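Local coordinates for concanavalin A-like lectin protein kinase family protein (Theobroma cacao, PDB 6CTH) that is probably a protein kinase that phosphorylates other proteins, its catalytic domain here bound to magnesium and an oxindole-type inhibitor in the ATP cleft, at residues A[96-99]-A[100-103]; A[115-118]-A[119-123]; A[203-206]-A[207-211]. All blocks are in the same frame, centred on the assembly; numbering follows the deposited sequence.

Contact 1 of 3, residues A[96-99]-A[100-103]; sequences NGSL and DSHI. With FE7 (N-{(3Z)-2-oxo-3-[phenyl({4-[(piperidin-1-yl)methyl]phenyl}amino)methylidene]-2,3-dihydro-1H-indol-5-yl}ethanesulfonamide), chain B.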
ATOM      1  N   ASN A  96      13.287  -3.112   7.936  1.00 39.93           N
ATOM      2  CA  ASN A  96      11.960  -3.141   8.574  1.00 40.10           C
ATOM      3  C   ASN A  96      10.844  -3.787   7.747  1.00 37.73           C
ATOM      4  O   ASN A  96       9.769  -4.001   8.271  1.00 37.18           O
ATOM      5  CB  ASN A  96      11.540  -1.759   9.054  1.00 41.67           C
ATOM      6  CG  ASN A  96      12.269  -1.332  10.312  1.00 43.87           C
ATOM      7  OD1 ASN A  96      12.385  -2.091  11.276  1.00 47.91           O
ATOM      8  ND2 ASN A  96      12.788  -0.128  10.293  1.00 45.96           N
ATOM      9  N   GLY A  97      11.092  -4.116   6.488  1.00 36.02           N
ATOM     10  CA  GLY A  97      10.118  -4.809   5.668  1.00 35.50           C
ATOM     11  C   GLY A  97       8.824  -4.044   5.381  1.00 35.75           C
ATOM     12  O   GLY A  97       8.819  -2.782   5.362  1.00 35.21           O
ATOM     13  N   SER A  98       7.740  -4.799   5.157  1.00 35.62           N
ATOM     14  CA  SER A  98       6.495  -4.199   4.754  1.00 35.67           C
ATOM     15  C   SER A  98       5.578  -3.939   5.934  1.00 35.45           C
ATOM     16  O   SER A  98       5.668  -4.566   6.989  1.00 36.16           O
ATOM     17  CB  SER A  98       5.781  -4.997   3.659  1.00 35.96           C
ATOM     18  OG  SER A  98       5.690  -6.373   3.995  1.00 37.19           O
ATOM     19  N   LEU A  99       4.664  -3.004   5.751  1.00 33.31           N
ATOM     20  CA  LEU A  99       3.848  -2.530   6.851  1.00 33.29           C
ATOM     21  C   LEU A  99       2.940  -3.622   7.462  1.00 33.95           C
ATOM     22  O   LEU A  99       2.725  -3.651   8.688  1.00 33.29           O
ATOM     23  CB  LEU A  99       3.009  -1.338   6.388  1.00 32.89           C
ATOM     24  CG  LEU A  99       1.993  -0.705   7.300  1.00 33.06           C
ATOM     25  CD1 LEU A  99       2.642  -0.226   8.585  1.00 34.00           C
ATOM     26  CD2 LEU A  99       1.303   0.465   6.596  1.00 32.83           C
ATOM     27  N   ASP A 100       2.418  -4.474   6.600  1.00 34.50           N
ATOM     28  CA  ASP A 100       1.556  -5.591   7.038  1.00 36.46           C
ATOM     29  C   ASP A 100       2.223  -6.446   8.147  1.00 37.40           C
ATOM     30  O   ASP A 100       1.547  -6.878   9.069  1.00 37.03           O
ATOM     31  CB  ASP A 100       1.117  -6.459   5.834  1.00 36.76           C
ATOM     32  CG  ASP A 100       2.279  -7.105   5.106  1.00 38.68           C
ATOM     33  OD1 ASP A 100       3.319  -6.424   4.856  1.00 39.50           O
ATOM     34  OD2 ASP A 100       2.192  -8.334   4.799  1.00 39.77           O
ATOM     35  N   SER A 101       3.538  -6.624   8.072  1.00 38.34           N
ATOM     36  CA  SER A 101       4.299  -7.423   9.037  1.00 40.25           C
ATOM     37  C   SER A 101       4.269  -6.811  10.404  1.00 41.07           C
ATOM     38  O   SER A 101       4.289  -7.536  11.395  1.00 43.09           O
ATOM     39  CB  SER A 101       5.725  -7.609   8.605  1.00 42.66           C
ATOM     40  OG  SER A 101       5.730  -8.392   7.438  1.00 45.89           O
ATOM     41  N   HIS A 102       4.105  -5.499  10.490  1.00 39.68           N
ATOM     42  CA  HIS A 102       4.010  -4.805  11.796  1.00 40.30           C
ATOM     43  C   HIS A 102       2.606  -4.677  12.286  1.00 40.85           C
ATOM     44  O   HIS A 102       2.290  -5.095  13.408  1.00 43.56           O
ATOM     45  CB  HIS A 102       4.641  -3.438  11.718  1.00 40.78           C
ATOM     46  CG  HIS A 102       6.097  -3.493  11.422  1.00 40.57           C
ATOM     47  ND1 HIS A 102       7.047  -3.290  12.394  1.00 40.87           N
ATOM     48  CD2 HIS A 102       6.768  -3.662  10.266  1.00 41.41           C
ATOM     49  CE1 HIS A 102       8.244  -3.328  11.847  1.00 40.86           C
ATOM     50  NE2 HIS A 102       8.107  -3.574  10.560  1.00 42.28           N
ATOM     51  N   ILE A 103       1.724  -4.207  11.433  1.00 40.18           N
ATOM     52  CA  ILE A 103       0.365  -3.960  11.903  1.00 41.43           C
ATOM     53  C   ILE A 103      -0.482  -5.207  12.095  1.00 40.69           C
ATOM     54  O   ILE A 103      -1.345  -5.208  12.980  1.00 42.55           O
ATOM     55  CB  ILE A 103      -0.387  -2.934  11.056  1.00 42.52           C
ATOM     56  CG1 ILE A 103      -0.572  -3.385   9.606  1.00 42.25           C
ATOM     57  CG2 ILE A 103       0.284  -1.576  11.173  1.00 42.92           C
ATOM     58  CD1 ILE A 103      -1.694  -2.580   8.974  1.00 44.62           C
TER
HETATM   59  C4  FE7 B 601      11.142  -5.261  -0.714  1.00 27.91           C
HETATM   60  C14 FE7 B 601       7.816  -8.865   0.963  1.00 31.36           C
HETATM   61  C5  FE7 B 601      11.991  -4.291  -1.279  1.00 28.83           C
HETATM   62  C6  FE7 B 601      11.689  -3.670  -2.479  1.00 29.23           C
HETATM   63  C11 FE7 B 601      10.161  -7.421   1.346  1.00 30.13           C
HETATM   64  C7  FE7 B 601      10.506  -3.996  -3.118  1.00 30.73           C
HETATM   65  C8  FE7 B 601      13.014  -4.904   0.645  1.00 28.75           C
HETATM   66  C9  FE7 B 601      11.766  -5.701   0.524  1.00 29.68           C
HETATM   67  C10 FE7 B 601      11.377  -6.601   1.492  1.00 28.69           C
HETATM   68  C12 FE7 B 601      10.086  -8.402   0.365  1.00 30.26           C
HETATM   69  C13 FE7 B 601       8.917  -9.116   0.176  1.00 33.97           C
HETATM   70  N1  FE7 B 601      13.078  -4.104  -0.445  1.00 29.07           N
HETATM   71  N2  FE7 B 601      12.083  -6.653   2.630  1.00 30.88           N
HETATM   72  C3  FE7 B 601       9.946  -5.562  -1.363  1.00 29.27           C
HETATM   73  N3  FE7 B 601      12.935 -10.886   7.405  1.00 51.39           N
HETATM   74  O2  FE7 B 601      13.843  -4.954   1.545  1.00 31.85           O
HETATM   75  C2  FE7 B 601       9.618  -4.903  -2.549  1.00 31.73           C
HETATM   76  N   FE7 B 601       8.348  -5.055  -3.178  1.00 36.32           N
HETATM   77  S   FE7 B 601       7.067  -5.947  -2.748  1.00 38.38           S
HETATM   78  O   FE7 B 601       7.491  -6.969  -1.845  1.00 39.20           O
HETATM   79  O1  FE7 B 601       6.387  -6.310  -3.951  1.00 37.85           O
HETATM   80  C1  FE7 B 601       6.170  -4.697  -1.891  1.00 40.80           C
HETATM   81  C   FE7 B 601       6.238  -3.439  -2.721  1.00 43.41           C
HETATM   82  C16 FE7 B 601       9.046  -7.182   2.139  1.00 30.70           C
HETATM   83  C15 FE7 B 601       7.882  -7.900   1.943  1.00 33.46           C
HETATM   84  C17 FE7 B 601      12.040  -7.472   3.780  1.00 34.03           C
HETATM   85  C22 FE7 B 601      11.164  -8.541   3.895  1.00 35.17           C
HETATM   86  C21 FE7 B 601      11.129  -9.289   5.059  1.00 35.97           C
HETATM   87  C20 FE7 B 601      11.959  -8.987   6.128  1.00 41.09           C
HETATM   88  C19 FE7 B 601      12.826  -7.915   6.005  1.00 39.04           C
HETATM   89  C18 FE7 B 601      12.874  -7.164   4.845  1.00 36.07           C
HETATM   90  C23 FE7 B 601      11.929  -9.816   7.389  1.00 47.04           C
HETATM   91  C28 FE7 B 601      12.967 -11.560   8.703  1.00 54.34           C
HETATM   92  C27 FE7 B 601      14.065 -12.597   8.761  1.00 57.05           C
HETATM   93  C26 FE7 B 601      13.916 -13.612   7.648  1.00 55.89           C
HETATM   94  C25 FE7 B 601      13.755 -12.924   6.308  1.00 57.39           C
HETATM   95  C24 FE7 B 601      12.666 -11.878   6.363  1.00 53.86           C
HETATM   96  O   HOH W   1       8.033  -7.683   5.641  1.00 36.54           O
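Asn96 meets His102 through its backbone: the carbonyl O takes the N-H of His102 NE2 at 2.9 Å; this O lies in the imidazole plane, the donor lies in the carbonyl plane, and the N-H...O angle is 160°. On His102, CG lies beside the backbone N (chi1 -63°), which sends the ring back toward the loop, edge first, with NE2 at Asn96 O and CD2 near Ser98 O; Ser108 OG holds the other ring nitrogen, ND1. Gly97, with positive phi, turns the chain past the inhibitor, its CA 3.7 Å from FE7 C18. Next, Ser98 sends OG to the syn lone pair of Asp100 OD1 in a short 2.5 Å bond, and the same OG stands 3.4 Å from FE7 C15 on the phenyl group. Asp100 helps by folding CG between its own backbone N and carbonyl carbon (chi1 61°), which carries the carboxylate back to the serine. A water links Ser98 N (2.9 Å) with Ser101 OG (3.0 Å). Leu99 O receives two amides, Ile103 N almost straight on and His102 N from above the carbonyl plane, while Leu99 CD1 rests on Ile103 CG2 at 3.8 Å. Polar groups at the mouth of the inhibitor pocket are thus tied to the first helical turn beyond the hinge: Asp100 probably orients the Ser98 hydroxyl, and His102 is gripped at both nitrogens, which fixes its rotation.

Contact 2 of 3, residues A[115-118]-A[119-123]; sequences RYRI and VKDLA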
ATOM      1  N   ARG A 115       1.939   5.576  13.334  1.00 37.45           N
ATOM      2  CA  ARG A 115       0.854   5.210  12.429  1.00 37.06           C
ATOM      3  C   ARG A 115       0.228   6.394  11.687  1.00 35.80           C
ATOM      4  O   ARG A 115      -0.042   6.313  10.497  1.00 35.37           O
ATOM      5  CB  ARG A 115      -0.246   4.481  13.199  1.00 38.49           C
ATOM      6  CG  ARG A 115       0.130   3.087  13.656  1.00 39.17           C
ATOM      7  CD  ARG A 115      -0.987   2.458  14.470  1.00 40.75           C
ATOM      8  NE  ARG A 115      -0.482   1.426  15.364  1.00 41.22           N
ATOM      9  CZ  ARG A 115      -1.080   0.260  15.577  1.00 42.58           C
ATOM     10  NH1 ARG A 115      -2.213  -0.031  14.961  1.00 42.19           N
ATOM     11  NH2 ARG A 115      -0.540  -0.613  16.409  1.00 43.12           N
ATOM     12  N   TYR A 116       0.011   7.491  12.400  1.00 35.75           N
ATOM     13  CA  TYR A 116      -0.606   8.699  11.834  1.00 35.70           C
ATOM     14  C   TYR A 116       0.383   9.282  10.808  1.00 35.51           C
ATOM     15  O   TYR A 116      -0.042   9.741   9.762  1.00 34.85           O
ATOM     16  CB  TYR A 116      -0.944   9.709  12.905  1.00 36.51           C
ATOM     17  CG  TYR A 116      -2.045  10.701  12.541  1.00 37.19           C
ATOM     18  CD1 TYR A 116      -3.341  10.275  12.307  1.00 36.93           C
ATOM     19  CD2 TYR A 116      -1.799  12.055  12.479  1.00 38.14           C
ATOM     20  CE1 TYR A 116      -4.342  11.161  11.981  1.00 37.69           C
ATOM     21  CE2 TYR A 116      -2.800  12.975  12.143  1.00 38.53           C
ATOM     22  CZ  TYR A 116      -4.062  12.511  11.891  1.00 38.12           C
ATOM     23  OH  TYR A 116      -5.070  13.386  11.619  1.00 39.23           O
ATOM     24  N   ARG A 117       1.674   9.213  11.111  1.00 36.20           N
ATOM     25  CA  ARG A 117       2.707   9.678  10.191  1.00 37.33           C
ATOM     26  C   ARG A 117       2.715   8.834   8.914  1.00 35.14           C
ATOM     27  O   ARG A 117       2.833   9.357   7.816  1.00 33.92           O
ATOM     28  CB  ARG A 117       4.074   9.631  10.865  1.00 41.12           C
ATOM     29  CG  ARG A 117       5.100  10.563  10.247  1.00 44.76           C
ATOM     30  CD  ARG A 117       6.482   9.936  10.252  1.00 49.19           C
ATOM     31  NE  ARG A 117       7.048   9.869  11.593  1.00 54.26           N
ATOM     32  CZ  ARG A 117       7.765   8.849  12.050  1.00 56.78           C
ATOM     33  NH1 ARG A 117       8.243   8.876  13.284  1.00 59.93           N
ATOM     34  NH2 ARG A 117       8.001   7.803  11.275  1.00 57.06           N
ATOM     35  N   ILE A 118       2.579   7.521   9.072  1.00 33.39           N
ATOM     36  CA  ILE A 118       2.541   6.613   7.947  1.00 32.51           C
ATOM     37  C   ILE A 118       1.366   6.926   7.026  1.00 31.70           C
ATOM     38  O   ILE A 118       1.515   6.911   5.806  1.00 31.17           O
ATOM     39  CB  ILE A 118       2.524   5.129   8.412  1.00 32.65           C
ATOM     40  CG1 ILE A 118       3.920   4.725   8.960  1.00 33.43           C
ATOM     41  CG2 ILE A 118       2.105   4.194   7.279  1.00 32.84           C
ATOM     42  CD1 ILE A 118       3.968   3.440   9.754  1.00 33.81           C
ATOM     43  N   VAL A 119       0.198   7.202   7.579  1.00 31.53           N
ATOM     44  CA  VAL A 119      -0.963   7.505   6.752  1.00 31.49           C
ATOM     45  C   VAL A 119      -0.668   8.796   5.974  1.00 31.15           C
ATOM     46  O   VAL A 119      -0.973   8.873   4.783  1.00 30.91           O
ATOM     47  CB  VAL A 119      -2.238   7.662   7.593  1.00 32.12           C
ATOM     48  CG1 VAL A 119      -3.391   8.221   6.765  1.00 32.59           C
ATOM     49  CG2 VAL A 119      -2.610   6.329   8.191  1.00 32.20           C
ATOM     50  N   LYS A 120      -0.102   9.790   6.642  1.00 32.00           N
ATOM     51  CA  LYS A 120       0.254  11.077   5.937  1.00 31.92           C
ATOM     52  C   LYS A 120       1.300  10.833   4.814  1.00 31.71           C
ATOM     53  O   LYS A 120       1.207  11.437   3.735  1.00 31.34           O
ATOM     54  CB  LYS A 120       0.751  12.103   6.942  1.00 32.96           C
ATOM     55  CG  LYS A 120      -0.342  12.689   7.816  1.00 34.31           C
ATOM     56  CD  LYS A 120       0.265  13.624   8.831  1.00 35.80           C
ATOM     57  CE  LYS A 120      -0.798  14.300   9.612  1.00 37.69           C
ATOM     58  NZ  LYS A 120      -0.145  15.209  10.606  1.00 39.70           N
ATOM     59  N   ASP A 121       2.246   9.933   5.067  1.00 31.25           N
ATOM     60  CA  ASP A 121       3.287   9.526   4.084  1.00 30.99           C
ATOM     61  C   ASP A 121       2.633   8.896   2.871  1.00 29.49           C
ATOM     62  O   ASP A 121       2.930   9.242   1.745  1.00 28.30           O
ATOM     63  CB  ASP A 121       4.312   8.502   4.630  1.00 32.34           C
ATOM     64  CG  ASP A 121       5.345   9.079   5.613  1.00 34.82           C
ATOM     65  OD1 ASP A 121       5.485  10.319   5.715  1.00 35.62           O
ATOM     66  OD2 ASP A 121       6.054   8.255   6.261  1.00 35.72           O
ATOM     67  N   LEU A 122       1.710   7.961   3.119  1.00 28.58           N
ATOM     68  CA  LEU A 122       0.977   7.322   2.042  1.00 27.94           C
ATOM     69  C   LEU A 122       0.147   8.356   1.280  1.00 27.38           C
ATOM     70  O   LEU A 122       0.113   8.294   0.030  1.00 26.84           O
ATOM     71  CB  LEU A 122       0.073   6.180   2.592  1.00 27.80           C
ATOM     72  CG  LEU A 122      -0.783   5.477   1.550  1.00 27.79           C
ATOM     73  CD1 LEU A 122       0.038   4.797   0.518  1.00 28.13           C
ATOM     74  CD2 LEU A 122      -1.666   4.470   2.301  1.00 27.92           C
ATOM     75  N   ALA A 123      -0.477   9.306   1.984  1.00 27.63           N
ATOM     76  CA  ALA A 123      -1.302  10.333   1.321  1.00 28.06           C
ATOM     77  C   ALA A 123      -0.431  11.210   0.396  1.00 28.41           C
ATOM     78  O   ALA A 123      -0.825  11.501  -0.731  1.00 28.09           O
ATOM     79  CB  ALA A 123      -2.046  11.188   2.311  1.00 28.40           C
TER
HETATM   80  O   HOH W   2       6.068   7.345   8.742  1.00 46.07           O
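Lys120 brings CE obliquely to the CD2-CE2 side of the Tyr116 ring one turn earlier, 3.5 Å from Tyr116 CE2, with NZ at 3.8 Å from the same carbon. The lysine chain is extended beyond CG, and its CG passes close to Tyr116 O. With chi1 at -157° the Tyr116 ring leaves on the carbonyl-carbon side, which brings CD2 and CE2 to the lysine, and OH bonds Leu287 O. On another side of the helix, Arg117 and Asp121 share a water that accepts from Arg117 NH2 at 3.2 Å and donates to Asp121 OD2 at 2.6 Å. The charged atoms NH2 and OD2 themselves stay 5.4 Å apart, so the pair is linked through water and not by a direct salt bridge; NH2 also reaches Ser152 O, and OD2 also accepts from Ala155 N. Regular i to i+4 bonds, such as Leu122 N to Ile118 O at 2.9 Å, run beneath. The segment belongs to helix 112-132, the αE helix of the kinase C-lobe. Val119 and Leu122 pack on helix 196-212, Tyr116 and Val119 on helix 256-269, and Ala123 on helix 280-287, while Asp121 is bonded to the start of strand 155-157.

Contact 3 of 3, residues A[203-206]-A[207-211]; sequences FGVV and ALEIA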
ATOM      1  N   PHE A 203      -6.918   3.514  -0.369  1.00 27.63           N
ATOM      2  CA  PHE A 203      -6.288   4.286   0.706  1.00 28.18           C
ATOM      3  C   PHE A 203      -7.149   4.305   1.996  1.00 28.73           C
ATOM      4  O   PHE A 203      -6.618   4.185   3.118  1.00 28.90           O
ATOM      5  CB  PHE A 203      -6.023   5.754   0.210  1.00 28.42           C
ATOM      6  CG  PHE A 203      -5.562   6.700   1.294  1.00 28.66           C
ATOM      7  CD1 PHE A 203      -4.230   6.838   1.590  1.00 28.43           C
ATOM      8  CD2 PHE A 203      -6.484   7.427   2.028  1.00 29.21           C
ATOM      9  CE1 PHE A 203      -3.804   7.683   2.619  1.00 28.68           C
ATOM     10  CE2 PHE A 203      -6.071   8.259   3.061  1.00 29.37           C
ATOM     11  CZ  PHE A 203      -4.725   8.396   3.348  1.00 29.03           C
ATOM     12  N   GLY A 204      -8.451   4.493   1.817  1.00 29.45           N
ATOM     13  CA  GLY A 204      -9.456   4.493   2.931  1.00 29.90           C
ATOM     14  C   GLY A 204      -9.372   3.192   3.712  1.00 30.42           C
ATOM     15  O   GLY A 204      -9.259   3.221   4.941  1.00 31.71           O
ATOM     16  N   VAL A 205      -9.353   2.084   2.991  1.00 30.22           N
ATOM     17  CA  VAL A 205      -9.295   0.762   3.619  1.00 30.35           C
ATOM     18  C   VAL A 205      -7.995   0.643   4.401  1.00 30.36           C
ATOM     19  O   VAL A 205      -8.010   0.300   5.586  1.00 30.43           O
ATOM     20  CB  VAL A 205      -9.395  -0.370   2.608  1.00 30.36           C
ATOM     21  CG1 VAL A 205      -9.219  -1.713   3.304  1.00 30.71           C
ATOM     22  CG2 VAL A 205     -10.708  -0.309   1.880  1.00 31.24           C
ATOM     23  N   VAL A 206      -6.887   1.043   3.775  1.00 29.30           N
ATOM     24  CA  VAL A 206      -5.597   0.994   4.444  1.00 29.43           C
ATOM     25  C   VAL A 206      -5.606   1.854   5.702  1.00 29.77           C
ATOM     26  O   VAL A 206      -5.076   1.458   6.719  1.00 29.89           O
ATOM     27  CB  VAL A 206      -4.450   1.382   3.468  1.00 29.27           C
ATOM     28  CG1 VAL A 206      -3.162   1.671   4.235  1.00 29.42           C
ATOM     29  CG2 VAL A 206      -4.255   0.241   2.455  1.00 29.70           C
ATOM     30  N   ALA A 207      -6.150   3.073   5.628  1.00 29.84           N
ATOM     31  CA  ALA A 207      -6.209   3.967   6.783  1.00 30.84           C
ATOM     32  C   ALA A 207      -6.909   3.271   7.964  1.00 31.74           C
ATOM     33  O   ALA A 207      -6.454   3.329   9.089  1.00 32.26           O
ATOM     34  CB  ALA A 207      -6.956   5.229   6.430  1.00 31.39           C
ATOM     35  N   LEU A 208      -7.990   2.576   7.662  1.00 32.15           N
ATOM     36  CA  LEU A 208      -8.762   1.873   8.710  1.00 32.98           C
ATOM     37  C   LEU A 208      -8.043   0.662   9.264  1.00 33.40           C
ATOM     38  O   LEU A 208      -8.172   0.361  10.457  1.00 35.35           O
ATOM     39  CB  LEU A 208     -10.140   1.526   8.184  1.00 33.38           C
ATOM     40  CG  LEU A 208     -10.999   2.748   7.846  1.00 33.97           C
ATOM     41  CD1 LEU A 208     -12.347   2.379   7.307  1.00 34.79           C
ATOM     42  CD2 LEU A 208     -11.163   3.718   9.016  1.00 34.63           C
ATOM     43  N   GLU A 209      -7.299  -0.051   8.408  1.00 32.96           N
ATOM     44  CA  GLU A 209      -6.446  -1.161   8.852  1.00 33.20           C
ATOM     45  C   GLU A 209      -5.396  -0.652   9.810  1.00 34.09           C
ATOM     46  O   GLU A 209      -5.076  -1.299  10.790  1.00 33.86           O
ATOM     47  CB  GLU A 209      -5.756  -1.888   7.696  1.00 32.61           C
ATOM     48  CG  GLU A 209      -6.704  -2.595   6.753  1.00 33.17           C
ATOM     49  CD  GLU A 209      -6.065  -3.290   5.606  1.00 34.55           C
ATOM     50  OE1 GLU A 209      -5.091  -2.697   5.036  1.00 34.62           O
ATOM     51  OE2 GLU A 209      -6.499  -4.442   5.252  1.00 34.35           O
ATOM     52  N   ILE A 210      -4.774   0.499   9.482  1.00 33.54           N
ATOM     53  CA  ILE A 210      -3.754   1.062  10.339  1.00 34.37           C
ATOM     54  C   ILE A 210      -4.302   1.515  11.727  1.00 35.85           C
ATOM     55  O   ILE A 210      -3.695   1.256  12.768  1.00 37.69           O
ATOM     56  CB  ILE A 210      -3.057   2.212   9.578  1.00 33.43           C
ATOM     57  CG1 ILE A 210      -2.240   1.658   8.428  1.00 32.92           C
ATOM     58  CG2 ILE A 210      -2.170   3.062  10.467  1.00 34.57           C
ATOM     59  CD1 ILE A 210      -1.669   2.736   7.504  1.00 33.06           C
ATOM     60  N   ALA A 211      -5.448   2.166  11.738  1.00 36.51           N
ATOM     61  CA  ALA A 211      -6.120   2.572  12.985  1.00 37.24           C
ATOM     62  C   ALA A 211      -6.460   1.366  13.886  1.00 38.15           C
ATOM     63  O   ALA A 211      -6.317   1.440  15.112  1.00 38.45           O
ATOM     64  CB  ALA A 211      -7.402   3.306  12.652  1.00 37.19           C
TER
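The carboxylate of Glu209 has the CG1 methyl of Val205 over one face, 4.2 Å from CD, while Val206 CG2 approaches OE1 obliquely from the same side at 4.0 Å. OE2 is hydrogen-bonded to Tyr183 OH and Ser216 N, and these two bonds help to fix the rotation of the buried carboxylate. Val119 and Leu122 of helix 112-132 come obliquely to one side of the Phe203 ring, and Cys269 of helix 256-269 also touches it. All of this lies on helix 196-212, the αF helix, a largely hydrophobic rod through the middle of the kinase C-lobe on which the surrounding helices are assembled. Along its axis the backbone is regular, with Ala207 N to Phe203 O at 2.8 Å and Glu209 N to Val205 O at 2.9 Å. Val206 CG1 and Ile210 CD1 meet at 3.7 Å, and Ile210 CG1 comes within 3.3 Å of Val206 O. Ala207 adds only a methyl, its CB 3.4 Å from Gly204 O, and that small surface faces Leu262 of helix 256-269. Leu208, pointing to another flank, brings CG to 3.4 Å from Gly204 O and packs on Leu229 and Val233 of helix 229-238.

Overall arrangement
From the N terminus the chain passes through the sheet-bearing lobe and reaches contact 1 just after strand 86-92; contact 2 follows within helix 112-132 and contact 3 much later in helix 196-212. Each closes only a turn or so of chain, and they run in series without nesting or crossing. In space they converge: Leu99 CD2 of contact 1 packs on both Ile118 CG2 and Ile210 CD1, at 3.9 and 3.8 Å. Contacts 2 and 3 lie closest, with centres about 10 Å apart; Leu122 CD2 packs on Val206 CG1 at 3.7 Å, and Arg115 NH1 probably bonds Ile210 O. The inhibitor-lining segment is thereby joined to the helical core of the C-lobe.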